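Local coordinates for protein thiosulfate sulfurtransferase (Pseudomonas aeruginosa, PDB 1YT8) that probably transfers sulfane sulfur from thiosulfate to cyanide, as rhodaneses do, and carries four rhodanese-like domains in one chain, at residues R9-H12 with D13-A17; Q81-D85 with L86-D90; L272-W275 with Q276-H279; V311-T314 with D315-A318; S466-A470 with A471-T475. All coordinates share one frame; numbering follows the deposited sequence.

How the interactions relate
All five contacts are local and follow one another in series, with none nested inside or crossing another. Interaction 1 opens helix 11-20 straight after the edge strand 7-9 of the first parallel sheet. Interaction 2 closes helix 75-85 and turns the chain toward strand 91-94 of that sheet; the two meet through a salt bridge, R9 NH1 to D90 OD1. Interaction 3 ends helix 269-277 in the third sheet's domain, and interaction 4, about 22 Å from it between centres, joins helices 307-312 and 314-317. Interaction 5 ends helix 464-470, which follows strand 458-461 of the fourth sheet, with its centre about 50 Å from that of interaction 1.

Interaction 1: residues R9-H12 with D13-A17; sequences RTFH and DIRAA
T10 and D13 face each other at the first turn of helix 11-20, each side chain reaching for the other's backbone. The D13 carboxylate turns back along the chain, and its OD2 takes the T10 N-H at 2.8 Å in an almost straight bond (174°), met on the anti side and close to the carboxylate plane. In return, T10 OG1 accepts from D13 N at 3.2 Å. With chi1 at 73°, OG1 sits between the backbone N and the carbonyl carbon of its own residue, which turns it toward D13 N. R9 crosses D13 at about a right angle, its CB and CG passing by OD2, while its guanidinium goes on to T67, I66 and D90.

F11, next after the cap, and R15, one turn later, run side by side and point the same way. The extended R15 chain brings CD to 3.9 Å from F11 CZ, with the ring and guanidinium planes 26° apart, and R15 NH1 hydrogen-bonds to D521 O. F11 also meets W101 edge to face. The reciprocal bonds of T10 and D13 make a capping box, with T10 as the N-cap of the helix that follows strand 7-9 in this rhodanese-like domain.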
loop_
_atom_site.group_PDB
_atom_site.type_symbol
_atom_site.label_atom_id
_atom_site.label_comp_id
_atom_site.label_asym_id
_atom_site.label_seq_id
_atom_site.Cartn_x
_atom_site.Cartn_y
_atom_site.Cartn_z
ATOM N N ARG A 9 -14.039 1.164 22.684
ATOM C CA ARG A 9 -14.333 -0.161 22.171
ATOM C C ARG A 9 -13.187 -1.083 22.561
ATOM O O ARG A 9 -12.020 -0.685 22.543
ATOM C CB ARG A 9 -14.503 -0.127 20.651
ATOM C CG ARG A 9 -15.939 0.148 20.217
ATOM C CD ARG A 9 -16.123 -0.051 18.715
ATOM N NE ARG A 9 -15.795 1.140 17.937
ATOM C CZ ARG A 9 -16.656 2.115 17.666
ATOM N NH1 ARG A 9 -17.902 2.044 18.113
ATOM N NH2 ARG A 9 -16.278 3.154 16.934
ATOM N N THR A 10 -13.529 -2.316 22.913
ATOM C CA THR A 10 -12.547 -3.293 23.345
ATOM C C THR A 10 -12.178 -4.315 22.284
ATOM O O THR A 10 -12.757 -4.357 21.198
ATOM C CB THR A 10 -13.061 -4.092 24.556
ATOM O OG1 THR A 10 -14.079 -5.006 24.120
ATOM C CG2 THR A 10 -13.653 -3.155 25.609
ATOM N N PHE A 11 -11.195 -5.138 22.629
ATOM C CA PHE A 11 -10.737 -6.222 21.773
ATOM C C PHE A 11 -11.965 -7.064 21.420
ATOM O O PHE A 11 -12.168 -7.446 20.269
ATOM C CB PHE A 11 -9.722 -7.081 22.538
ATOM C CG PHE A 11 -9.556 -8.473 21.987
ATOM C CD1 PHE A 11 -8.827 -8.698 20.820
ATOM C CD2 PHE A 11 -10.154 -9.559 22.625
ATOM C CE1 PHE A 11 -8.696 -9.985 20.294
ATOM C CE2 PHE A 11 -10.030 -10.850 22.108
ATOM C CZ PHE A 11 -9.299 -11.064 20.939
ATOM N N HIS A 12 -12.787 -7.343 22.426
ATOM C CA HIS A 12 -13.987 -8.148 22.233
ATOM C C HIS A 12 -14.998 -7.523 21.278
ATOM O O HIS A 12 -15.648 -8.239 20.511
ATOM C CB HIS A 12 -14.626 -8.446 23.589
ATOM C CG HIS A 12 -13.756 -9.279 24.476
ATOM N ND1 HIS A 12 -13.487 -10.606 24.214
ATOM C CD2 HIS A 12 -13.023 -8.956 25.569
ATOM C CE1 HIS A 12 -12.626 -11.063 25.105
ATOM N NE2 HIS A 12 -12.327 -10.082 25.937
ATOM N N ASP A 13 -15.132 -6.199 21.317
ATOM C CA ASP A 13 -16.057 -5.504 20.421
ATOM C C ASP A 13 -15.577 -5.684 18.985
ATOM O O ASP A 13 -16.364 -5.974 18.080
ATOM C CB ASP A 13 -16.105 -3.998 20.724
ATOM C CG ASP A 13 -16.801 -3.675 22.033
ATOM O OD1 ASP A 13 -17.912 -4.198 22.264
ATOM O OD2 ASP A 13 -16.243 -2.879 22.824
ATOM N N ILE A 14 -14.278 -5.490 18.779
ATOM C CA ILE A 14 -13.690 -5.623 17.449
ATOM C C ILE A 14 -13.783 -7.066 16.951
ATOM O O ILE A 14 -14.156 -7.309 15.803
ATOM C CB ILE A 14 -12.199 -5.194 17.449
ATOM C CG1 ILE A 14 -12.066 -3.728 17.897
ATOM C CG2 ILE A 14 -11.597 -5.419 16.068
ATOM C CD1 ILE A 14 -12.814 -2.721 17.027
ATOM N N ARG A 15 -13.444 -8.024 17.814
ATOM C CA ARG A 15 -13.493 -9.430 17.433
ATOM C C ARG A 15 -14.905 -9.838 17.042
ATOM O O ARG A 15 -15.099 -10.582 16.082
ATOM C CB ARG A 15 -13.003 -10.320 18.578
ATOM C CG ARG A 15 -12.893 -11.794 18.196
ATOM C CD ARG A 15 -12.453 -12.650 19.375
ATOM N NE ARG A 15 -12.323 -14.060 19.012
ATOM C CZ ARG A 15 -11.310 -14.571 18.318
ATOM N NH1 ARG A 15 -10.318 -13.792 17.903
ATOM N NH2 ARG A 15 -11.291 -15.868 18.035
ATOM N N ALA A 16 -15.891 -9.353 17.791
ATOM C CA ALA A 16 -17.279 -9.674 17.500
ATOM C C ALA A 16 -17.657 -9.136 16.122
ATOM O O ALA A 16 -18.299 -9.829 15.335
ATOM C CB ALA A 16 -18.199 -9.079 18.570
ATOM N N ALA A 17 -17.248 -7.904 15.824
ATOM C CA ALA A 17 -17.568 -7.312 14.529
ATOM C C ALA A 17 -16.875 -8.057 13.381
ATOM O O ALA A 17 -17.474 -8.270 12.320
ATOM C CB ALA A 17 -17.187 -5.821 14.516
#

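Interaction 2: residues Q81-D85 with L86-D90. Unlike the reference sequence in segment 81-85: H84 (reference Leu).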
loop_
_atom_site.group_PDB
_atom_site.type_symbol
_atom_site.label_atom_id
_atom_site.label_comp_id
_atom_site.label_asym_id
_atom_site.label_seq_id
_atom_site.Cartn_x
_atom_site.Cartn_y
_atom_site.Cartn_z
ATOM N N GLN A 81 -10.333 13.078 18.075
ATOM C CA GLN A 81 -10.911 14.418 18.035
ATOM C C GLN A 81 -10.925 14.990 16.622
ATOM O O GLN A 81 -11.920 15.566 16.183
ATOM C CB GLN A 81 -10.126 15.364 18.950
ATOM C CG GLN A 81 -10.700 16.774 19.025
ATOM C CD GLN A 81 -12.115 16.795 19.580
ATOM O OE1 GLN A 81 -12.378 16.252 20.654
ATOM N NE2 GLN A 81 -13.034 17.425 18.850
ATOM N N ARG A 82 -9.813 14.846 15.911
ATOM C CA ARG A 82 -9.735 15.369 14.560
ATOM C C ARG A 82 -10.734 14.668 13.664
ATOM O O ARG A 82 -11.319 15.281 12.776
ATOM C CB ARG A 82 -8.314 15.225 14.019
ATOM C CG ARG A 82 -7.372 16.209 14.691
ATOM C CD ARG A 82 -5.930 16.060 14.253
ATOM N NE ARG A 82 -5.087 17.032 14.946
ATOM C CZ ARG A 82 -3.761 17.052 14.894
ATOM N NH1 ARG A 82 -3.105 16.148 14.175
ATOM N NH2 ARG A 82 -3.090 17.977 15.570
ATOM N N LEU A 83 -10.949 13.378 13.905
ATOM C CA LEU A 83 -11.916 12.638 13.100
ATOM C C LEU A 83 -13.317 13.165 13.397
ATOM O O LEU A 83 -14.135 13.310 12.494
ATOM C CB LEU A 83 -11.833 11.142 13.396
ATOM C CG LEU A 83 -10.590 10.435 12.855
ATOM C CD1 LEU A 83 -10.437 9.047 13.484
ATOM C CD2 LEU A 83 -10.719 10.324 11.346
ATOM N N HIS A 84 -13.609 13.459 14.653
ATOM C CA HIS A 84 -14.921 13.984 14.967
ATOM C C HIS A 84 -15.146 15.306 14.247
ATOM O O HIS A 84 -16.194 15.542 13.653
ATOM C CB HIS A 84 -15.062 14.166 16.478
ATOM C CG HIS A 84 -16.355 14.828 16.880
ATOM N ND1 HIS A 84 -17.528 14.125 17.059
ATOM C CD2 HIS A 84 -16.689 16.136 17.003
ATOM C CE1 HIS A 84 -18.529 14.966 17.268
ATOM N NE2 HIS A 84 -18.044 16.197 17.238
ATOM N N ASP A 85 -14.139 16.163 14.303
ATOM C CA ASP A 85 -14.196 17.458 13.640
ATOM C C ASP A 85 -14.251 17.357 12.108
ATOM O O ASP A 85 -14.680 18.291 11.427
ATOM C CB ASP A 85 -13.009 18.311 14.086
ATOM C CG ASP A 85 -13.054 18.617 15.574
ATOM O OD1 ASP A 85 -14.158 18.882 16.100
ATOM O OD2 ASP A 85 -11.996 18.591 16.231
ATOM N N LEU A 86 -13.822 16.220 11.566
ATOM C CA LEU A 86 -13.872 16.020 10.117
ATOM C C LEU A 86 -15.231 15.478 9.688
ATOM O O LEU A 86 -15.499 15.313 8.498
ATOM C CB LEU A 86 -12.762 15.068 9.646
ATOM C CG LEU A 86 -11.345 15.652 9.682
ATOM C CD1 LEU A 86 -10.333 14.579 9.329
ATOM C CD2 LEU A 86 -11.255 16.826 8.720
ATOM N N GLY A 87 -16.085 15.197 10.667
ATOM C CA GLY A 87 -17.410 14.697 10.358
ATOM C C GLY A 87 -17.702 13.232 10.642
ATOM O O GLY A 87 -18.801 12.764 10.353
ATOM N N TYR A 88 -16.741 12.495 11.190
ATOM C CA TYR A 88 -16.973 11.083 11.493
ATOM C C TYR A 88 -17.779 10.956 12.786
ATOM O O TYR A 88 -17.359 11.415 13.846
ATOM C CB TYR A 88 -15.637 10.343 11.564
ATOM C CG TYR A 88 -15.024 10.188 10.189
ATOM C CD1 TYR A 88 -15.430 9.159 9.337
ATOM C CD2 TYR A 88 -14.094 11.112 9.709
ATOM C CE1 TYR A 88 -14.931 9.053 8.038
ATOM C CE2 TYR A 88 -13.587 11.018 8.409
ATOM C CZ TYR A 88 -14.011 9.987 7.580
ATOM O OH TYR A 88 -13.523 9.897 6.296
ATOM N N SER A 89 -18.943 10.324 12.672
ATOM C CA SER A 89 -19.886 10.178 13.779
ATOM C C SER A 89 -19.787 8.986 14.722
ATOM O O SER A 89 -20.496 8.949 15.729
ATOM C CB SER A 89 -21.308 10.218 13.216
ATOM O OG SER A 89 -21.505 9.156 12.296
ATOM N N ASP A 90 -18.941 8.009 14.412
ATOM C CA ASP A 90 -18.817 6.832 15.274
ATOM C C ASP A 90 -17.347 6.519 15.511
ATOM O O ASP A 90 -16.807 5.553 14.971
ATOM C CB ASP A 90 -19.517 5.630 14.621
ATOM C CG ASP A 90 -19.630 4.425 15.553
ATOM O OD1 ASP A 90 -19.199 4.504 16.724
ATOM O OD2 ASP A 90 -20.157 3.385 15.105
HETATM O O HOH W 1 -17.563 11.482 16.579
HETATM O O HOH W 2 -18.814 14.413 14.109
#
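L83 lays its CD2 methyl above the plane of the Y88 ring, out beyond the rim and 3.8 Å from Y88 CD2, with the two side chains running at an oblique angle to each other. L83 O, by contrast, lies at the edge of the tyrosine, in the plane of the ring. That carbonyl is the acceptor for Y88 N (3.0 Å, 157°), so backbone and side chain of L83 both engage Y88. The neighbouring bond, G87 N to H84 O at 3.0 Å, approaches from well above the carbonyl plane. With the positive phi of G87 (107°), which glycine takes easily, these two bonds form a Schellman motif that ends helix 75-85. L86 N makes two weak bonds, to R82 O and L83 O, and L86 CG packs against R82 O at 3.1 Å.

The outer side is polar. H84, a leucine in the reference sequence, has a water in the plane of its ring that links ND1 to Y88 O. A second water donates to H84 O and, weakly, to Y88 O. Within the last turn, Q81 NE2 donates to D85 OD2 at 3.0 Å in a nearly straight bond, the carboxylate oxygen lying in the glutamine's amide plane.

L83 and Y88 face inward, against I55 of helix 51-58 and I66 of strand 66-69. The Y88 hydroxyl bonds to V59 O and H56 ND1, while D90 leads the chain into strand 91-94.

Interaction 3: residues L272-W275 with Q276-H279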
loop_
_atom_site.group_PDB
_atom_site.type_symbol
_atom_site.label_atom_id
_atom_site.label_comp_id
_atom_site.label_asym_id
_atom_site.label_seq_id
_atom_site.Cartn_x
_atom_site.Cartn_y
_atom_site.Cartn_z
ATOM N N LEU A 272 -23.767 -0.773 -9.958
ATOM C CA LEU A 272 -22.763 -0.015 -9.225
ATOM C C LEU A 272 -23.420 1.190 -8.563
ATOM O O LEU A 272 -23.247 1.425 -7.367
ATOM C CB LEU A 272 -21.662 0.464 -10.175
ATOM C CG LEU A 272 -20.646 1.456 -9.591
ATOM C CD1 LEU A 272 -19.955 0.832 -8.385
ATOM C CD2 LEU A 272 -19.632 1.849 -10.656
ATOM N N ALA A 273 -24.177 1.949 -9.351
ATOM C CA ALA A 273 -24.865 3.134 -8.851
ATOM C C ALA A 273 -25.719 2.791 -7.634
ATOM O O ALA A 273 -25.759 3.545 -6.661
ATOM C CB ALA A 273 -25.734 3.741 -9.952
ATOM N N GLN A 274 -26.397 1.651 -7.693
ATOM C CA GLN A 274 -27.241 1.206 -6.594
ATOM C C GLN A 274 -26.419 1.005 -5.323
ATOM O O GLN A 274 -26.801 1.466 -4.246
ATOM C CB GLN A 274 -27.947 -0.100 -6.964
ATOM C CG GLN A 274 -28.757 -0.717 -5.833
ATOM C CD GLN A 274 -29.726 0.270 -5.203
ATOM O OE1 GLN A 274 -30.472 0.958 -5.902
ATOM N NE2 GLN A 274 -29.721 0.340 -3.875
ATOM N N TRP A 275 -25.290 0.313 -5.450
ATOM C CA TRP A 275 -24.428 0.068 -4.300
ATOM C C TRP A 275 -23.966 1.378 -3.673
ATOM O O TRP A 275 -23.973 1.526 -2.452
ATOM C CB TRP A 275 -23.212 -0.770 -4.715
ATOM C CG TRP A 275 -23.452 -2.250 -4.653
ATOM C CD1 TRP A 275 -24.658 -2.883 -4.539
ATOM C CD2 TRP A 275 -22.461 -3.285 -4.715
ATOM N NE1 TRP A 275 -24.481 -4.245 -4.523
ATOM C CE2 TRP A 275 -23.143 -4.521 -4.630
ATOM C CE3 TRP A 275 -21.065 -3.287 -4.833
ATOM C CZ2 TRP A 275 -22.474 -5.750 -4.662
ATOM C CZ3 TRP A 275 -20.398 -4.512 -4.865
ATOM C CH2 TRP A 275 -21.106 -5.726 -4.779
ATOM N N GLN A 276 -23.575 2.326 -4.516
ATOM C CA GLN A 276 -23.109 3.620 -4.040
ATOM C C GLN A 276 -24.254 4.407 -3.406
ATOM O O GLN A 276 -24.023 5.349 -2.648
ATOM C CB GLN A 276 -22.502 4.413 -5.200
ATOM C CG GLN A 276 -21.367 3.688 -5.908
ATOM C CD GLN A 276 -20.924 4.394 -7.175
ATOM O OE1 GLN A 276 -21.747 4.733 -8.029
ATOM N NE2 GLN A 276 -19.618 4.609 -7.312
ATOM N N ASP A 277 -25.487 4.009 -3.709
ATOM C CA ASP A 277 -26.663 4.680 -3.165
ATOM C C ASP A 277 -27.029 4.122 -1.790
ATOM O O ASP A 277 -27.839 4.711 -1.072
ATOM C CB ASP A 277 -27.851 4.522 -4.120
ATOM C CG ASP A 277 -29.051 5.363 -3.708
ATOM O OD1 ASP A 277 -28.914 6.602 -3.626
ATOM O OD2 ASP A 277 -30.131 4.785 -3.465
ATOM N N GLU A 278 -26.434 2.987 -1.429
ATOM C CA GLU A 278 -26.693 2.356 -0.136
ATOM C C GLU A 278 -25.696 2.928 0.868
ATOM O O GLU A 278 -24.540 2.503 0.932
ATOM C CB GLU A 278 -26.538 0.839 -0.253
ATOM C CG GLU A 278 -27.238 0.268 -1.480
ATOM C CD GLU A 278 -27.296 -1.245 -1.492
ATOM O OE1 GLU A 278 -26.285 -1.891 -1.147
ATOM O OE2 GLU A 278 -28.358 -1.789 -1.860
ATOM N N HIS A 279 -26.163 3.897 1.648
ATOM C CA HIS A 279 -25.336 4.593 2.625
ATOM C C HIS A 279 -24.923 3.782 3.847
ATOM O O HIS A 279 -24.182 4.276 4.691
ATOM C CB HIS A 279 -26.048 5.870 3.078
ATOM C CG HIS A 279 -26.473 6.757 1.947
ATOM N ND1 HIS A 279 -25.584 7.260 1.020
ATOM C CD2 HIS A 279 -27.692 7.233 1.595
ATOM C CE1 HIS A 279 -26.238 8.006 0.146
ATOM N NE2 HIS A 279 -27.518 8.006 0.474
#
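L272 and Q276 make the closely packed part of this helix end; the leucine is buried, whereas the glutamine lies on the exposed side. The Q276 chain, extended beyond CG, runs back over the preceding turn: CG lies 3.3 Å from L272 O, and the amide reaches the leucine side chain, with Q276 CD 3.8 Å from L272 CG. Q276 N bonds to L272 O at 3.0 Å (164°), the last i to i-4 bond here that is not weak. L272 packs against V326, L352 and L285 of the sheet, and W275 lies over the same sheet, touching L267, V326 and A350.

The Q274-E278 side is looser and more polar. D277 N divides itself between A273 O, weakly, and Q274 O, while E278 N turns to W275 O at 3.0 Å. Both i to i-3 bonds, D277 N to Q274 O and E278 N to W275 O, come from above the carbonyl plane, 3-10-like bonds at the frayed helix end. Q274 bends at chi2 (52°) and carries its amide across E278, where NE2 donates to OE2 at 3.2 Å on the anti side of the carboxylate. The amide and carboxylate planes stand 75° apart.

E278 OE1 leans obliquely toward W275 CD1 and forms a salt bridge with R324, which also makes a cation-pi contact with W275. The E278 carboxylate therefore has an amide on one oxygen and a guanidinium on the other, a pairing that would probably favour its ionised form.

Interaction 4: residues V311-T314 with D315-A318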
loop_
_atom_site.group_PDB
_atom_site.type_symbol
_atom_site.label_atom_id
_atom_site.label_comp_id
_atom_site.label_asym_id
_atom_site.label_seq_id
_atom_site.Cartn_x
_atom_site.Cartn_y
_atom_site.Cartn_z
ATOM N N VAL A 311 -3.873 -6.699 -4.399
ATOM C CA VAL A 311 -3.886 -7.975 -3.703
ATOM C C VAL A 311 -2.781 -8.038 -2.644
ATOM O O VAL A 311 -2.957 -8.659 -1.597
ATOM C CB VAL A 311 -3.727 -9.142 -4.712
ATOM C CG1 VAL A 311 -3.588 -10.481 -3.976
ATOM C CG2 VAL A 311 -4.955 -9.185 -5.635
ATOM N N GLN A 312 -1.657 -7.373 -2.911
ATOM C CA GLN A 312 -0.511 -7.361 -1.996
ATOM C C GLN A 312 -0.611 -6.345 -0.848
ATOM O O GLN A 312 -0.179 -6.629 0.267
ATOM C CB GLN A 312 0.774 -7.099 -2.794
ATOM C CG GLN A 312 2.052 -6.965 -1.968
ATOM C CD GLN A 312 2.520 -8.277 -1.358
ATOM O OE1 GLN A 312 2.021 -9.354 -1.699
ATOM N NE2 GLN A 312 3.497 -8.193 -0.462
ATOM N N GLU A 313 -1.174 -5.168 -1.118
ATOM C CA GLU A 313 -1.286 -4.122 -0.095
ATOM C C GLU A 313 -2.743 -3.701 0.095
ATOM O O GLU A 313 -3.048 -2.514 0.198
ATOM C CB GLU A 313 -0.458 -2.894 -0.507
ATOM C CG GLU A 313 0.962 -3.204 -0.977
ATOM C CD GLU A 313 1.752 -1.952 -1.340
ATOM O OE1 GLU A 313 1.154 -1.009 -1.905
ATOM O OE2 GLU A 313 2.975 -1.913 -1.073
ATOM N N THR A 314 -3.630 -4.686 0.160
ATOM C CA THR A 314 -5.065 -4.448 0.292
ATOM C C THR A 314 -5.474 -3.435 1.369
ATOM O O THR A 314 -6.358 -2.604 1.146
ATOM C CB THR A 314 -5.803 -5.783 0.549
ATOM O OG1 THR A 314 -5.268 -6.797 -0.315
ATOM C CG2 THR A 314 -7.287 -5.638 0.266
ATOM N N ASP A 315 -4.827 -3.502 2.529
ATOM C CA ASP A 315 -5.148 -2.611 3.640
ATOM C C ASP A 315 -4.811 -1.130 3.426
ATOM O O ASP A 315 -5.280 -0.274 4.179
ATOM C CB ASP A 315 -4.474 -3.120 4.916
ATOM C CG ASP A 315 -2.971 -3.205 4.784
ATOM O OD1 ASP A 315 -2.489 -4.018 3.965
ATOM O OD2 ASP A 315 -2.274 -2.451 5.497
ATOM N N HIS A 316 -4.005 -0.824 2.412
ATOM C CA HIS A 316 -3.655 0.566 2.127
ATOM C C HIS A 316 -4.810 1.274 1.424
ATOM O O HIS A 316 -4.896 2.501 1.436
ATOM C CB HIS A 316 -2.421 0.657 1.219
ATOM C CG HIS A 316 -1.131 0.316 1.897
ATOM N ND1 HIS A 316 0.097 0.569 1.322
ATOM C CD2 HIS A 316 -0.871 -0.264 3.094
ATOM C CE1 HIS A 316 1.056 0.160 2.134
ATOM N NE2 HIS A 316 0.495 -0.350 3.215
ATOM N N VAL A 317 -5.689 0.485 0.809
ATOM C CA VAL A 317 -6.828 1.010 0.059
ATOM C C VAL A 317 -8.160 0.675 0.727
ATOM O O VAL A 317 -8.944 1.566 1.059
ATOM C CB VAL A 317 -6.824 0.437 -1.377
ATOM C CG1 VAL A 317 -7.975 1.018 -2.186
ATOM C CG2 VAL A 317 -5.483 0.737 -2.045
ATOM N N ALA A 318 -8.415 -0.615 0.906
ATOM C CA ALA A 318 -9.644 -1.076 1.545
ATOM C C ALA A 318 -9.347 -1.279 3.024
ATOM O O ALA A 318 -9.175 -2.404 3.492
ATOM C CB ALA A 318 -10.107 -2.381 0.908
#
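E313 CB lies over one face of the H316 imidazole, 4.1 Å from the ring centroid and 18° off the normal, a CH-pi contact displaced toward the rim. The glutamate chain, extended beyond CG, carries its carboxylate past the ND1 side of the ring, with E313 OE1 3.7 Å from H316 ND1 and the two planes 42° apart. A glycerol, probably from the crystallisation liquor, is near the histidine.

These residues form the turn between helix 307-312 and the short helix 314-317 of a rhodanese-like domain, E313 being the first residue to leave helical backbone angles. The turn follows directly on Q312, which lines the sulfite pocket together with T197 and R198 from another part of the chain. H316 N bonds to E313 O at 2.9 Å, from above the carbonyl plane, at the start of helix 314-317, with the imidazole beside the glutamate chain.

T314 turns its hydroxyl the other way, to L310 O and S116, and its side chain packs against L342 and W347. D315 OD1 is held by N113 ND2. T314 O accepts two backbone bonds: V317 N at 3.2 Å comes from above the carbonyl plane, whereas A318 N at 2.9 Å lies almost in line with the C=O, at 174°.

Interaction 5: residues S466-A470 with A471-T475; sequences SAWVA and AGLPT
W468 NE1 donates to P474 O at 2.8 Å, a nearly straight bond (166°) with the acceptor in the plane of the indole but the donor well above the plane of the carbonyl. It ties a side chain of helix 464-470 to the backbone of the loop beyond it. Backbone bonds secure the turn between them: G472 N to V469 O at 3.0 Å, A471 N to W468 O at 3.1 Å, and a weak one from L473 N to W468 O.

G472 has a positive phi of 79°, and its bond to V469 O together with the weak L473 bond makes this helix end a Schellman motif. The chain turns back there and brings L473 over the indole.

L473 and W468 cross at about a right angle. With the indole anti to the backbone N (chi1 174°), its face is presented to the returning loop. L473 CB sits 3.4 Å from the centroid of the five-membered ring, a CH-pi contact, and L473 CD1 covers the six-membered part of the same face, 3.5 Å from W468 CE3. Farther out, T475 CG2 meets V469 CG2 at 3.9 Å and lies near the indole edge. W468 continues onto L384 and A385 of helix 381-387, and L473 onto P381.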
loop_
_atom_site.group_PDB
_atom_site.type_symbol
_atom_site.label_atom_id
_atom_site.label_comp_id
_atom_site.label_asym_id
_atom_site.label_seq_id
_atom_site.Cartn_x
_atom_site.Cartn_y
_atom_site.Cartn_z
ATOM N N SER A 466 8.989 22.046 -3.790
ATOM C CA SER A 466 8.985 21.931 -5.244
ATOM C C SER A 466 9.054 23.313 -5.884
ATOM O O SER A 466 9.726 23.503 -6.901
ATOM C CB SER A 466 7.726 21.202 -5.724
ATOM O OG SER A 466 7.805 19.820 -5.423
ATOM N N ALA A 467 8.353 24.270 -5.285
ATOM C CA ALA A 467 8.344 25.641 -5.786
ATOM C C ALA A 467 9.728 26.258 -5.602
ATOM O O ALA A 467 10.228 26.954 -6.487
ATOM C CB ALA A 467 7.301 26.463 -5.043
ATOM N N TRP A 468 10.335 26.000 -4.446
ATOM C CA TRP A 468 11.667 26.507 -4.133
ATOM C C TRP A 468 12.643 26.001 -5.189
ATOM O O TRP A 468 13.412 26.776 -5.760
ATOM C CB TRP A 468 12.089 26.034 -2.735
ATOM C CG TRP A 468 13.504 26.371 -2.346
ATOM C CD1 TRP A 468 14.639 25.703 -2.716
ATOM C CD2 TRP A 468 13.932 27.455 -1.512
ATOM N NE1 TRP A 468 15.744 26.303 -2.162
ATOM C CE2 TRP A 468 15.340 27.382 -1.418
ATOM C CE3 TRP A 468 13.262 28.484 -0.834
ATOM C CZ2 TRP A 468 16.093 28.299 -0.672
ATOM C CZ3 TRP A 468 14.011 29.396 -0.092
ATOM C CH2 TRP A 468 15.412 29.296 -0.018
ATOM N N VAL A 469 12.603 24.698 -5.449
ATOM C CA VAL A 469 13.474 24.095 -6.453
ATOM C C VAL A 469 13.193 24.698 -7.828
ATOM O O VAL A 469 14.115 24.988 -8.591
ATOM C CB VAL A 469 13.263 22.564 -6.518
ATOM C CG1 VAL A 469 14.026 21.973 -7.702
ATOM C CG2 VAL A 469 13.729 21.927 -5.217
ATOM N N ALA A 470 11.915 24.897 -8.135
ATOM C CA ALA A 470 11.521 25.464 -9.420
ATOM C C ALA A 470 11.978 26.915 -9.580
ATOM O O ALA A 470 12.090 27.418 -10.698
ATOM C CB ALA A 470 10.007 25.368 -9.587
ATOM N N ALA A 471 12.242 27.582 -8.461
ATOM C CA ALA A 471 12.687 28.971 -8.483
ATOM C C ALA A 471 14.190 29.062 -8.729
ATOM O O ALA A 471 14.751 30.157 -8.810
ATOM C CB ALA A 471 12.331 29.652 -7.167
ATOM N N GLY A 472 14.838 27.906 -8.847
ATOM C CA GLY A 472 16.268 27.878 -9.092
ATOM C C GLY A 472 17.104 28.124 -7.852
ATOM O O GLY A 472 18.308 28.380 -7.942
ATOM N N LEU A 473 16.466 28.052 -6.688
ATOM C CA LEU A 473 17.164 28.263 -5.429
ATOM C C LEU A 473 17.955 27.014 -5.043
ATOM O O LEU A 473 17.579 25.895 -5.390
ATOM C CB LEU A 473 16.154 28.637 -4.340
ATOM C CG LEU A 473 15.523 30.018 -4.552
ATOM C CD1 LEU A 473 14.345 30.223 -3.620
ATOM C CD2 LEU A 473 16.583 31.087 -4.331
ATOM N N PRO A 474 19.067 27.193 -4.318
ATOM C CA PRO A 474 19.919 26.082 -3.890
ATOM C C PRO A 474 19.291 25.136 -2.869
ATOM O O PRO A 474 18.460 25.540 -2.057
ATOM C CB PRO A 474 21.147 26.793 -3.336
ATOM C CG PRO A 474 20.554 28.022 -2.734
ATOM C CD PRO A 474 19.585 28.473 -3.805
ATOM N N THR A 475 19.697 23.873 -2.927
ATOM C CA THR A 475 19.197 22.869 -2.001
ATOM C C THR A 475 20.353 22.170 -1.300
ATOM O O THR A 475 21.517 22.316 -1.681
ATOM C CB THR A 475 18.318 21.812 -2.708
ATOM O OG1 THR A 475 19.047 21.214 -3.785
ATOM C CG2 THR A 475 17.046 22.448 -3.241
#